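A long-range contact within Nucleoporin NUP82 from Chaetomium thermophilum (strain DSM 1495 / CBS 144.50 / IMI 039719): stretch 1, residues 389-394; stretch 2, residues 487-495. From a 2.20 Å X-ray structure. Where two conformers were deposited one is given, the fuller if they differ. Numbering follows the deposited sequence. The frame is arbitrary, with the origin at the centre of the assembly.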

# COMPACT_ATOMS: atom_id res chain seq x y z
N LEU B 389 -5.33 -8.20 7.20
CA LEU B 389 -3.96 -7.70 7.09
C LEU B 389 -3.83 -6.29 7.65
O LEU B 389 -4.77 -5.49 7.61
CB LEU B 389 -3.50 -7.71 5.63
CG LEU B 389 -3.28 -9.09 4.99
CD1 LEU B 389 -2.91 -8.93 3.53
CD2 LEU B 389 -2.21 -9.87 5.73
N LYS B 390 -2.64 -5.99 8.18
CA LYS B 390 -2.36 -4.69 8.76
C LYS B 390 -1.09 -4.06 8.20
O LYS B 390 -0.90 -2.85 8.29
CB LYS B 390 -2.27 -4.80 10.28
CG LYS B 390 -3.62 -5.02 10.96
CD LYS B 390 -4.48 -3.76 10.89
CE LYS B 390 -5.96 -4.05 11.13
NZ LYS B 390 -6.20 -4.60 12.48
N ASP B 391 -0.22 -4.87 7.61
CA ASP B 391 0.97 -4.33 6.96
C ASP B 391 1.48 -5.25 5.87
O ASP B 391 1.15 -6.44 5.82
CB ASP B 391 2.08 -4.09 7.98
CG ASP B 391 3.02 -2.97 7.58
OD1 ASP B 391 2.96 -2.53 6.41
OD2 ASP B 391 3.83 -2.54 8.42
N ILE B 392 2.28 -4.68 4.97
CA ILE B 392 2.90 -5.43 3.90
C ILE B 392 4.33 -4.94 3.73
O ILE B 392 4.61 -3.75 3.83
CB ILE B 392 2.12 -5.29 2.57
CG1 ILE B 392 2.79 -6.12 1.47
CG2 ILE B 392 2.00 -3.81 2.17
CD1 ILE B 392 1.95 -6.26 0.21
N TYR B 393 5.25 -5.88 3.49
CA TYR B 393 6.66 -5.57 3.32
C TYR B 393 7.25 -6.46 2.24
O TYR B 393 7.23 -7.68 2.36
CB TYR B 393 7.41 -5.74 4.64
CG TYR B 393 8.91 -5.60 4.51
CD1 TYR B 393 9.49 -4.36 4.30
CD2 TYR B 393 9.74 -6.71 4.61
CE1 TYR B 393 10.86 -4.22 4.19
CE2 TYR B 393 11.11 -6.58 4.50
CZ TYR B 393 11.67 -5.34 4.29
OH TYR B 393 13.03 -5.21 4.18
N VAL B 394 7.76 -5.84 1.18
CA VAL B 394 8.22 -6.57 0.01
C VAL B 394 9.71 -6.39 -0.21
O VAL B 394 10.21 -5.28 -0.32
CB VAL B 394 7.47 -6.13 -1.25
CG1 VAL B 394 7.92 -6.95 -2.46
CG2 VAL B 394 5.97 -6.26 -1.04
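Stretch 2 487-495: DGWPMFSED

The firmest polar link between the two stretches is made by a side chain reaching across to a backbone. Asp391 OD2 accepts a hydrogen bond from Phe492 N at 2.7 Å, with an N-H...O angle of 174°, so the amide points almost straight at the carboxylate oxygen. The other oxygen of the same group stays at home: Asp391 OD1 takes the amide of the following residue, Ile392 N, at 2.7 Å and a more bent 136°. One carboxylate thus ties its own strand to the neighbouring one, with chi1 in the t well at -152°. A second hydrogen bond, with the side chain now the donor, runs from Lys390 NZ to Gly488 O at 3.2 Å. The rule to read here is that the stretches are coupled by side-chain-to-backbone hydrogen bonds, one to the strand and one to the loop before it, with no backbone-to-backbone hydrogen bond between them.

The backbone geometry agrees with this reading. Residues 389-394 form a strand that continues later in the chain; stretch 2 comes in as a loop through Asp487, Gly488, Trp489 and Pro490 and becomes strand at 491-494. Their N-to-C directions differ by 18°, so they run nearly parallel, and the closest approach of their axes is 6.5 Å. In register, Lys390 CA lies 6.0 Å from Trp489 CA, Asp391 CA 5.9 Å from Met491 CA, and Tyr393 CA 6.5 Å from Phe492 CA. Between the first two pairs stretch 1 advances one residue while stretch 2 advances two.

Around the lysine, the polar contact passes into packing. Lys390 points its CA-to-CB bond toward stretch 2 and lays its chain over one face of the Trp489 indole. Its CD sits 3.5 Å from Trp489 CD2 and is centred over the six-membered ring as a CH-pi contact, while NZ lies over the five-membered ring, 4.5 Å from its centroid, in a cation-pi arrangement. The lysine therefore serves the loop with both its aliphatic length and its charged end. Pro490 borders the base of the same side chain, with its CD 4.0 Å from Lys390 CB.

Farther along, Phe492 is the main apolar partner on the strand of stretch 2. Its CB also points toward the other stretch, and its CD2 comes to 3.3 Å from Tyr393 CB and 3.8 Å from the backbone carbon Ile392 C. The Tyr393 and Phe492 rings meet obliquely, their centroids 5.9 Å apart and their planes at 47°. At the end of the tyrosine, Tyr393 OH lies 3.4 Å from Glu494 CG, a contact with the aliphatic part of an exposed glutamate.

Alternation holds over part of each strand: Asp391 and Tyr393 point toward stretch 2 with Ile392 turned away between them, and Phe492 points toward stretch 1 between Met491, whose CA-to-CB bond points away overall, and Ser493, which also points away. The whole contact buries 523 Å², with Lys390 contributing the largest covered area of any residue.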

# COMPACT_ATOMS: atom_id res chain seq x y z
N ASP B 487 -8.01 -4.90 17.81
CA ASP B 487 -7.84 -3.79 16.88
C ASP B 487 -6.38 -3.35 16.82
O ASP B 487 -6.08 -2.18 16.58
CB ASP B 487 -8.73 -2.61 17.27
CG ASP B 487 -8.44 -2.10 18.67
OD1 ASP B 487 -7.79 -2.83 19.45
OD2 ASP B 487 -8.85 -0.96 18.98
N GLY B 488 -5.47 -4.29 17.03
CA GLY B 488 -4.05 -3.98 17.05
C GLY B 488 -3.51 -3.71 15.66
O GLY B 488 -3.95 -4.32 14.68
N TRP B 489 -2.54 -2.80 15.59
CA TRP B 489 -1.90 -2.44 14.33
C TRP B 489 -0.40 -2.72 14.39
O TRP B 489 0.40 -1.82 14.62
CB TRP B 489 -2.13 -0.96 14.01
CG TRP B 489 -3.41 -0.70 13.29
CD1 TRP B 489 -4.66 -0.56 13.83
CD2 TRP B 489 -3.57 -0.54 11.87
NE1 TRP B 489 -5.58 -0.33 12.85
CE2 TRP B 489 -4.94 -0.31 11.63
CE3 TRP B 489 -2.69 -0.56 10.79
CZ2 TRP B 489 -5.45 -0.11 10.35
CZ3 TRP B 489 -3.20 -0.37 9.52
CH2 TRP B 489 -4.57 -0.14 9.31
N PRO B 490 -0.02 -3.99 14.19
CA PRO B 490 1.41 -4.32 14.15
C PRO B 490 2.06 -3.78 12.87
O PRO B 490 1.37 -3.65 11.86
CB PRO B 490 1.42 -5.85 14.19
CG PRO B 490 0.11 -6.25 13.61
CD PRO B 490 -0.87 -5.19 14.01
N MET B 491 3.35 -3.47 12.92
CA MET B 491 4.03 -2.80 11.81
C MET B 491 5.33 -3.49 11.42
O MET B 491 6.05 -3.99 12.27
CB MET B 491 4.33 -1.35 12.18
CG MET B 491 3.11 -0.52 12.54
SD MET B 491 3.58 1.05 13.29
CE MET B 491 4.05 0.52 14.93
N PHE B 492 5.63 -3.50 10.12
CA PHE B 492 6.93 -3.93 9.63
C PHE B 492 7.93 -2.78 9.70
O PHE B 492 7.56 -1.61 9.59
CB PHE B 492 6.84 -4.42 8.18
CG PHE B 492 6.35 -5.84 8.04
CD1 PHE B 492 6.91 -6.87 8.79
CD2 PHE B 492 5.34 -6.15 7.14
CE1 PHE B 492 6.47 -8.17 8.65
CE2 PHE B 492 4.90 -7.46 7.00
CZ PHE B 492 5.47 -8.47 7.75
N SER B 493 9.20 -3.11 9.89
CA SER B 493 10.30 -2.15 9.78
C SER B 493 11.49 -2.82 9.12
O SER B 493 11.80 -3.97 9.43
CB SER B 493 10.70 -1.61 11.15
OG SER B 493 9.61 -1.04 11.83
N GLU B 494 12.16 -2.11 8.21
CA GLU B 494 13.31 -2.68 7.52
C GLU B 494 14.55 -2.64 8.41
O GLU B 494 14.68 -1.77 9.27
CB GLU B 494 13.58 -1.94 6.21
CG GLU B 494 14.74 -2.52 5.41
CD GLU B 494 14.91 -1.88 4.05
OE1 GLU B 494 14.10 -0.99 3.69
OE2 GLU B 494 15.86 -2.27 3.32
N ASP B 495 15.44 -3.61 8.21
CA ASP B 495 16.72 -3.64 8.90
C ASP B 495 17.77 -2.90 8.08
O ASP B 495 17.88 -3.10 6.87
CB ASP B 495 17.16 -5.08 9.16
CG ASP B 495 18.49 -5.16 9.88
OD1 ASP B 495 19.54 -5.15 9.20
OD2 ASP B 495 18.49 -5.24 11.13